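Lactate racemase (Thermoanaerobacterium thermosaccharolyticum, PDB 2YJG) interconverts the D- and L-isomers of lactate, as a homodimer that depends on a nickel-pincer cofactor derived from nicotinic acid mononucleotide. Local coordinates at residues G24-K29 and V272-A277; E268-N273 and S420-E425. All blocks are in the same frame, centred on the assembly; numbering follows the deposited sequence.

Interaction 1 (G24-K29 and V272-A277); sequences GILRSK and VNAKPA
L26 lies against V272 and A274, and these three side chains carry a contact between the chain just after edge strand 22-25 of the six-stranded parallel sheet and strand 271-277 of a small two-stranded parallel sheet. No hydrogen bond joins the two segments. L26 CB rests on V272 CB at 3.9 Å and is as near to CG2 of the same valine. Further out, L26 CD1 sits on A274 CB at 3.6 Å. Chi1 (-51°) puts L26 CG anti to the carbonyl carbon; from there the fork sends one methyl, CD1, to A274 and the other, CD2, to the backbone of N273.

The remaining contacts pair a methyl with polar backbone. L26 CD2 meets the backbone oxygen N273 O at 3.6 Å. Beyond the leucine the chain runs on past V272, where S28 N stands 3.9 Å from V272 CG1. S28 and K29 are tied instead to I269, at the end of helix 257-270, and L26 shares a backbone hydrogen bond with V414 of the six-stranded sheet. V272 CG1, anti to its own carbonyl carbon, ends 3.4 Å from R27 O.

Interaction 2 (E268-N273 and S420-E425); sequences EIATVN and SVIVRE
V272 meets V423 on one face of a two-stranded parallel sheet, strand 271-277 beside strand 422-425, and also touches V421 just before the second strand. Its two methyls divide the work: V272 CG1 lies 4.1 Å from V421 CG1, and V272 CG2 meets V423 CG2 at 3.9 Å. The valine side chains cross obliquely, and A302 of helix 293-305 packs on both V421 and V423. At the helix end of the contact A270 CB sits 3.4 Å from S420 O, with I422 CD1 a little farther off. The I422 side chain is about 9 Å from that of H174, a proton donor/acceptor by similarity, so the contact stands near the probable active site but not in it.

Three backbone bonds hold the strands in register, T271 beside I422, V272 beside V423 and N273 beside R424. V272 is gripped through both its N and its O, by I422 O and R424 N, as expected for a parallel pair. The first bond of the ladder, from I422 N at 3.0 Å, is accepted by A270 O, of the last helical residue, and R424 N binds V272 O at 2.8 Å.

T271, where the chain leaves helix 257-270 for the strand, lies with I422 and R424 on the other face. Its OG1 is hydrogen-bonded to S267 O in the preceding helical turn and also touches I422 CD1, while CG2, anti to the backbone N, leans on R424 CB. An alanine here would probably leave S267 O without this hydroxyl partner and open a gap beside R424 CB. At the polar edge the backbone pairing continues with a CA-H...O contact, N273 CA to R424 O at 3.3 Å.

How the interactions relate
Interactions 1 and 2 lie with their centres about 7 Å apart and share V272 and N273 of strand 271-277. Of the two neighbours of this short strand, the chain after strand 22-25 lies against its V272 side chain, and strand 422-425 pairs with its edge. Along the sequence, 24-29 comes first, 268-273 runs straight into 272-277, and 420-425 comes last, near the end of the modelled chain. The two contacts also touch directly, through a probable hydrogen bond from A274 N to R424 O and through packing of A274 CB on V423 CG1. Together they bring a segment of the N-terminal domain against the start and the end of the C-terminal one.

Interaction 1 (G24-K29 and V272-A277)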
ATOM      1  N   GLY A  24      38.523 -21.111 -23.490  1.00 15.38           N
ATOM      2  CA  GLY A  24      37.339 -20.592 -24.099  1.00 15.18           C
ATOM      3  C   GLY A  24      36.796 -19.466 -23.204  1.00 16.03           C
ATOM      4  O   GLY A  24      37.106 -19.406 -22.005  1.00 14.83           O
ATOM      5  N   ILE A  25      35.984 -18.606 -23.795  1.00 15.01           N
ATOM      6  CA  ILE A  25      35.285 -17.545 -23.046  1.00 15.43           C
ATOM      7  C   ILE A  25      33.845 -17.938 -23.160  1.00 17.05           C
ATOM      8  O   ILE A  25      33.253 -17.911 -24.248  1.00 16.95           O
ATOM      9  CB  ILE A  25      35.528 -16.127 -23.592  1.00 16.27           C
ATOM     10  CG1 ILE A  25      37.008 -15.731 -23.522  1.00 14.96           C
ATOM     11  CG2 ILE A  25      34.661 -15.111 -22.854  1.00 15.04           C
ATOM     12  CD1 ILE A  25      37.319 -14.236 -24.079  1.00 17.02           C
ATOM     13  N   LEU A  26      33.264 -18.393 -22.061  1.00 17.30           N
ATOM     14  CA  LEU A  26      31.950 -19.058 -22.157  1.00 17.75           C
ATOM     15  C   LEU A  26      30.871 -18.100 -21.688  1.00 19.61           C
ATOM     16  O   LEU A  26      30.831 -17.757 -20.516  1.00 16.39           O
ATOM     17  CB  LEU A  26      31.941 -20.280 -21.274  1.00 17.78           C
ATOM     18  CG  LEU A  26      33.118 -21.217 -21.472  1.00 17.12           C
ATOM     19  CD1 LEU A  26      33.007 -22.374 -20.506  1.00 17.31           C
ATOM     20  CD2 LEU A  26      33.078 -21.726 -22.989  1.00 19.37           C
ATOM     21  N   ARG A  27      30.006 -17.700 -22.624  1.00 19.76           N
ATOM     22  CA  ARG A  27      28.957 -16.749 -22.363  1.00 23.52           C
ATOM     23  C   ARG A  27      27.662 -17.302 -22.843  1.00 24.71           C
ATOM     24  O   ARG A  27      27.579 -17.938 -23.889  1.00 25.85           O
ATOM     25  CB  ARG A  27      29.147 -15.427 -23.118  1.00 24.23           C
ATOM     26  CG  ARG A  27      30.417 -14.655 -22.805  1.00 28.63           C
ATOM     27  CD  ARG A  27      30.432 -13.375 -23.677  1.00 34.81           C
ATOM     28  NE  ARG A  27      31.749 -12.746 -23.771  1.00 40.64           N
ATOM     29  CZ  ARG A  27      32.184 -11.775 -22.969  1.00 44.53           C
ATOM     30  NH1 ARG A  27      31.403 -11.291 -21.995  1.00 45.82           N
ATOM     31  NH2 ARG A  27      33.410 -11.263 -23.153  1.00 46.00           N
ATOM     32  N   SER A  28      26.664 -17.015 -22.051  1.00 26.19           N
ATOM     33  CA  SER A  28      25.296 -17.180 -22.401  1.00 27.54           C
ATOM     34  C   SER A  28      24.977 -16.370 -23.666  1.00 29.39           C
ATOM     35  O   SER A  28      25.582 -15.304 -23.918  1.00 28.85           O
ATOM     36  CB  SER A  28      24.479 -16.655 -21.226  1.00 27.08           C
ATOM     37  OG  SER A  28      23.164 -16.375 -21.584  1.00 30.83           O
ATOM     38  N   LYS A  29      24.003 -16.859 -24.419  1.00 30.71           N
ATOM     39  CA  LYS A  29      23.491 -16.141 -25.593  1.00 32.67           C
ATOM     40  C   LYS A  29      22.951 -14.791 -25.146  1.00 32.52           C
ATOM     41  O   LYS A  29      22.267 -14.685 -24.126  1.00 33.65           O
ATOM     42  CB  LYS A  29      22.392 -16.961 -26.311  1.00 32.25           C
ATOM     43  CG  LYS A  29      22.657 -17.280 -27.801  1.00 37.12           C
ATOM     44  CD  LYS A  29      21.862 -18.514 -28.308  1.00 39.11           C
ATOM     45  CE  LYS A  29      20.310 -18.296 -28.361  1.00 41.68           C
ATOM     46  NZ  LYS A  29      19.826 -17.589 -29.619  1.00 43.87           N
ATOM     47  N   VAL A 272      26.369 -23.370 -21.752  1.00 15.89           N
ATOM     48  CA  VAL A 272      27.688 -23.212 -22.376  1.00 17.03           C
ATOM     49  C   VAL A 272      28.441 -24.517 -22.234  1.00 18.11           C
ATOM     50  O   VAL A 272      28.263 -25.251 -21.255  1.00 17.80           O
ATOM     51  CB  VAL A 272      28.465 -22.055 -21.745  1.00 16.17           C
ATOM     52  CG1 VAL A 272      27.702 -20.751 -21.955  1.00 18.68           C
ATOM     53  CG2 VAL A 272      28.751 -22.354 -20.228  1.00 14.38           C
ATOM     54  N   ASN A 273      29.260 -24.836 -23.230  1.00 19.16           N
ATOM     55  CA  ASN A 273      29.966 -26.096 -23.280  1.00 19.77           C
ATOM     56  C   ASN A 273      31.417 -25.875 -22.903  1.00 20.52           C
ATOM     57  O   ASN A 273      32.123 -25.094 -23.579  1.00 21.84           O
ATOM     58  CB  ASN A 273      29.830 -26.696 -24.703  1.00 21.84           C
ATOM     59  CG  ASN A 273      28.371 -26.900 -25.122  1.00 24.20           C
ATOM     60  OD1 ASN A 273      27.870 -26.262 -26.064  1.00 34.14           O
ATOM     61  ND2 ASN A 273      27.689 -27.780 -24.430  1.00 20.81           N
ATOM     62  N   ALA A 274      31.872 -26.502 -21.824  1.00 18.45           N
ATOM     63  CA  ALA A 274      33.221 -26.288 -21.303  1.00 19.71           C
ATOM     64  C   ALA A 274      34.151 -27.503 -21.453  1.00 20.01           C
ATOM     65  O   ALA A 274      33.791 -28.606 -21.084  1.00 20.30           O
ATOM     66  CB  ALA A 274      33.120 -25.911 -19.778  1.00 20.50           C
ATOM     67  N   LYS A 275      35.351 -27.307 -21.993  1.00 19.93           N
ATOM     68  CA  LYS A 275      36.445 -28.258 -21.857  1.00 19.84           C
ATOM     69  C   LYS A 275      37.132 -27.964 -20.524  1.00 19.54           C
ATOM     70  O   LYS A 275      37.711 -26.874 -20.330  1.00 19.93           O
ATOM     71  CB  LYS A 275      37.459 -28.154 -23.013  1.00 19.69           C
ATOM     72  CG  LYS A 275      38.822 -28.782 -22.643  1.00 24.09           C
ATOM     73  CD  LYS A 275      39.724 -29.120 -23.882  1.00 30.59           C
ATOM     74  CE  LYS A 275      41.005 -29.890 -23.418  1.00 34.15           C
ATOM     75  NZ  LYS A 275      42.025 -29.984 -24.504  1.00 38.00           N
ATOM     76  N   PRO A 276      37.105 -28.920 -19.595  1.00 19.49           N
ATOM     77  CA  PRO A 276      37.606 -28.467 -18.297  1.00 19.37           C
ATOM     78  C   PRO A 276      39.082 -28.020 -18.300  1.00 20.32           C
ATOM     79  O   PRO A 276      39.944 -28.582 -19.027  1.00 18.17           O
ATOM     80  CB  PRO A 276      37.332 -29.635 -17.355  1.00 20.44           C
ATOM     81  CG  PRO A 276      36.384 -30.591 -18.117  1.00 21.14           C
ATOM     82  CD  PRO A 276      36.641 -30.323 -19.588  1.00 20.55           C
ATOM     83  N   ALA A 277      39.345 -26.977 -17.512  1.00 18.74           N
ATOM     84  CA  ALA A 277      40.627 -26.311 -17.487  1.00 20.57           C
ATOM     85  C   ALA A 277      41.167 -26.314 -16.083  1.00 20.74           C
ATOM     86  O   ALA A 277      40.447 -26.522 -15.089  1.00 19.69           O
ATOM     87  CB  ALA A 277      40.501 -24.875 -17.964  1.00 20.94           C
TER

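Interaction 2 (E268-N273 and S420-E425)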
ATOM      1  N   GLU A 268      18.500 -23.357 -23.907  1.00 19.81           N
ATOM      2  CA  GLU A 268      19.111 -22.979 -25.205  1.00 21.93           C
ATOM      3  C   GLU A 268      19.957 -21.699 -25.070  1.00 21.10           C
ATOM      4  O   GLU A 268      21.036 -21.657 -25.582  1.00 22.08           O
ATOM      5  CB  GLU A 268      18.068 -22.809 -26.330  1.00 22.55           C
ATOM      6  CG  GLU A 268      17.236 -24.028 -26.608  1.00 28.25           C
ATOM      7  CD  GLU A 268      16.331 -23.896 -27.871  1.00 37.34           C
ATOM      8  OE1 GLU A 268      16.664 -23.090 -28.809  1.00 40.06           O
ATOM      9  OE2 GLU A 268      15.285 -24.612 -27.909  1.00 38.45           O
ATOM     10  N   ILE A 269      19.498 -20.697 -24.299  1.00 20.28           N
ATOM     11  CA  ILE A 269      20.184 -19.409 -24.143  1.00 21.75           C
ATOM     12  C   ILE A 269      21.348 -19.503 -23.172  1.00 20.54           C
ATOM     13  O   ILE A 269      22.434 -18.906 -23.416  1.00 23.72           O
ATOM     14  CB  ILE A 269      19.270 -18.314 -23.552  1.00 22.70           C
ATOM     15  CG1 ILE A 269      18.014 -18.070 -24.375  1.00 26.56           C
ATOM     16  CG2 ILE A 269      20.024 -16.952 -23.419  1.00 26.89           C
ATOM     17  CD1 ILE A 269      18.043 -18.539 -25.764  1.00 28.45           C
ATOM     18  N   ALA A 270      21.142 -20.230 -22.073  1.00 17.73           N
ATOM     19  CA  ALA A 270      22.110 -20.197 -20.961  1.00 17.63           C
ATOM     20  C   ALA A 270      23.171 -21.285 -21.008  1.00 16.30           C
ATOM     21  O   ALA A 270      24.171 -21.169 -20.309  1.00 18.30           O
ATOM     22  CB  ALA A 270      21.359 -20.248 -19.657  1.00 17.34           C
ATOM     23  N   THR A 271      22.990 -22.354 -21.794  1.00 17.18           N
ATOM     24  CA  THR A 271      23.941 -23.484 -21.750  1.00 16.68           C
ATOM     25  C   THR A 271      25.252 -23.116 -22.413  1.00 17.30           C
ATOM     26  O   THR A 271      25.246 -22.581 -23.496  1.00 18.07           O
ATOM     27  CB  THR A 271      23.364 -24.773 -22.322  1.00 17.28           C
ATOM     28  OG1 THR A 271      22.180 -25.088 -21.576  1.00 17.70           O
ATOM     29  CG2 THR A 271      24.373 -25.959 -22.216  1.00 18.35           C
ATOM     30  N   VAL A 272      26.369 -23.370 -21.752  1.00 15.89           N
ATOM     31  CA  VAL A 272      27.688 -23.212 -22.376  1.00 17.03           C
ATOM     32  C   VAL A 272      28.441 -24.517 -22.234  1.00 18.11           C
ATOM     33  O   VAL A 272      28.263 -25.251 -21.255  1.00 17.80           O
ATOM     34  CB  VAL A 272      28.465 -22.055 -21.745  1.00 16.17           C
ATOM     35  CG1 VAL A 272      27.702 -20.751 -21.955  1.00 18.68           C
ATOM     36  CG2 VAL A 272      28.751 -22.354 -20.228  1.00 14.38           C
ATOM     37  N   ASN A 273      29.260 -24.836 -23.230  1.00 19.16           N
ATOM     38  CA  ASN A 273      29.966 -26.096 -23.280  1.00 19.77           C
ATOM     39  C   ASN A 273      31.417 -25.875 -22.903  1.00 20.52           C
ATOM     40  O   ASN A 273      32.123 -25.094 -23.579  1.00 21.84           O
ATOM     41  CB  ASN A 273      29.830 -26.696 -24.703  1.00 21.84           C
ATOM     42  CG  ASN A 273      28.371 -26.900 -25.122  1.00 24.20           C
ATOM     43  OD1 ASN A 273      27.870 -26.262 -26.064  1.00 34.14           O
ATOM     44  ND2 ASN A 273      27.689 -27.780 -24.430  1.00 20.81           N
ATOM     45  N   SER A 420      24.496 -16.688 -14.492  1.00 20.92           N
ATOM     46  CA  SER A 420      23.593 -16.749 -15.624  1.00 20.41           C
ATOM     47  C   SER A 420      23.686 -17.999 -16.538  1.00 19.79           C
ATOM     48  O   SER A 420      22.858 -18.166 -17.416  1.00 22.11           O
ATOM     49  CB  SER A 420      23.857 -15.528 -16.513  1.00 21.02           C
ATOM     50  OG  SER A 420      25.151 -15.619 -17.152  1.00 24.13           O
ATOM     51  N   VAL A 421      24.696 -18.837 -16.385  1.00 17.68           N
ATOM     52  CA  VAL A 421      24.937 -19.910 -17.292  1.00 17.20           C
ATOM     53  C   VAL A 421      24.635 -21.284 -16.671  1.00 16.80           C
ATOM     54  O   VAL A 421      24.609 -21.443 -15.429  1.00 14.48           O
ATOM     55  CB  VAL A 421      26.419 -19.880 -17.765  1.00 17.40           C
ATOM     56  CG1 VAL A 421      26.710 -18.587 -18.584  1.00 17.83           C
ATOM     57  CG2 VAL A 421      27.389 -19.970 -16.599  1.00 18.77           C
ATOM     58  N   ILE A 422      24.489 -22.267 -17.567  1.00 14.13           N
ATOM     59  CA  ILE A 422      24.445 -23.678 -17.239  1.00 13.09           C
ATOM     60  C   ILE A 422      25.683 -24.245 -17.898  1.00 13.43           C
ATOM     61  O   ILE A 422      25.750 -24.339 -19.142  1.00 15.41           O
ATOM     62  CB  ILE A 422      23.172 -24.376 -17.824  1.00 10.28           C
ATOM     63  CG1 ILE A 422      21.901 -23.772 -17.189  1.00 11.67           C
ATOM     64  CG2 ILE A 422      23.150 -25.877 -17.600  1.00 12.81           C
ATOM     65  CD1 ILE A 422      20.728 -24.048 -18.070  1.00 10.06           C
ATOM     66  N   VAL A 423      26.654 -24.659 -17.079  1.00 12.80           N
ATOM     67  CA  VAL A 423      27.912 -25.163 -17.652  1.00 14.28           C
ATOM     68  C   VAL A 423      27.777 -26.680 -17.879  1.00 16.87           C
ATOM     69  O   VAL A 423      27.590 -27.424 -16.929  1.00 15.08           O
ATOM     70  CB  VAL A 423      29.107 -24.870 -16.772  1.00 13.71           C
ATOM     71  CG1 VAL A 423      30.467 -25.527 -17.385  1.00 12.76           C
ATOM     72  CG2 VAL A 423      29.275 -23.373 -16.547  1.00 12.57           C
ATOM     73  N   ARG A 424      27.935 -27.102 -19.133  1.00 19.43           N
ATOM     74  CA  ARG A 424      27.888 -28.466 -19.528  1.00 22.24           C
ATOM     75  C   ARG A 424      29.269 -28.870 -19.979  1.00 24.42           C
ATOM     76  O   ARG A 424      29.863 -28.182 -20.788  1.00 23.07           O
ATOM     77  CB  ARG A 424      26.894 -28.562 -20.659  1.00 22.76           C
ATOM     78  CG  ARG A 424      26.636 -29.947 -21.231  1.00 28.26           C
ATOM     79  CD  ARG A 424      26.474 -29.814 -22.764  1.00 35.07           C
ATOM     80  NE  ARG A 424      26.274 -31.064 -23.510  1.00 38.65           N
ATOM     81  CZ  ARG A 424      27.233 -31.780 -24.111  1.00 44.38           C
ATOM     82  NH1 ARG A 424      28.521 -31.415 -24.078  1.00 44.83           N
ATOM     83  NH2 ARG A 424      26.897 -32.896 -24.767  1.00 47.02           N
ATOM     84  N   GLU A 425      29.793 -29.951 -19.402  1.00 27.61           N
ATOM     85  CA  GLU A 425      31.068 -30.540 -19.805  1.00 31.11           C
ATOM     86  C   GLU A 425      31.025 -31.071 -21.225  1.00 32.63           C
ATOM     87  O   GLU A 425      30.128 -31.835 -21.601  1.00 33.44           O
ATOM     88  CB  GLU A 425      31.453 -31.671 -18.848  1.00 32.33           C
ATOM     89  CG  GLU A 425      32.845 -32.281 -19.075  1.00 34.89           C
ATOM     90  CD  GLU A 425      33.345 -33.064 -17.852  1.00 38.55           C
ATOM     91  OE1 GLU A 425      32.809 -32.848 -16.748  1.00 37.27           O
ATOM     92  OE2 GLU A 425      34.286 -33.881 -17.997  1.00 42.05           O
TER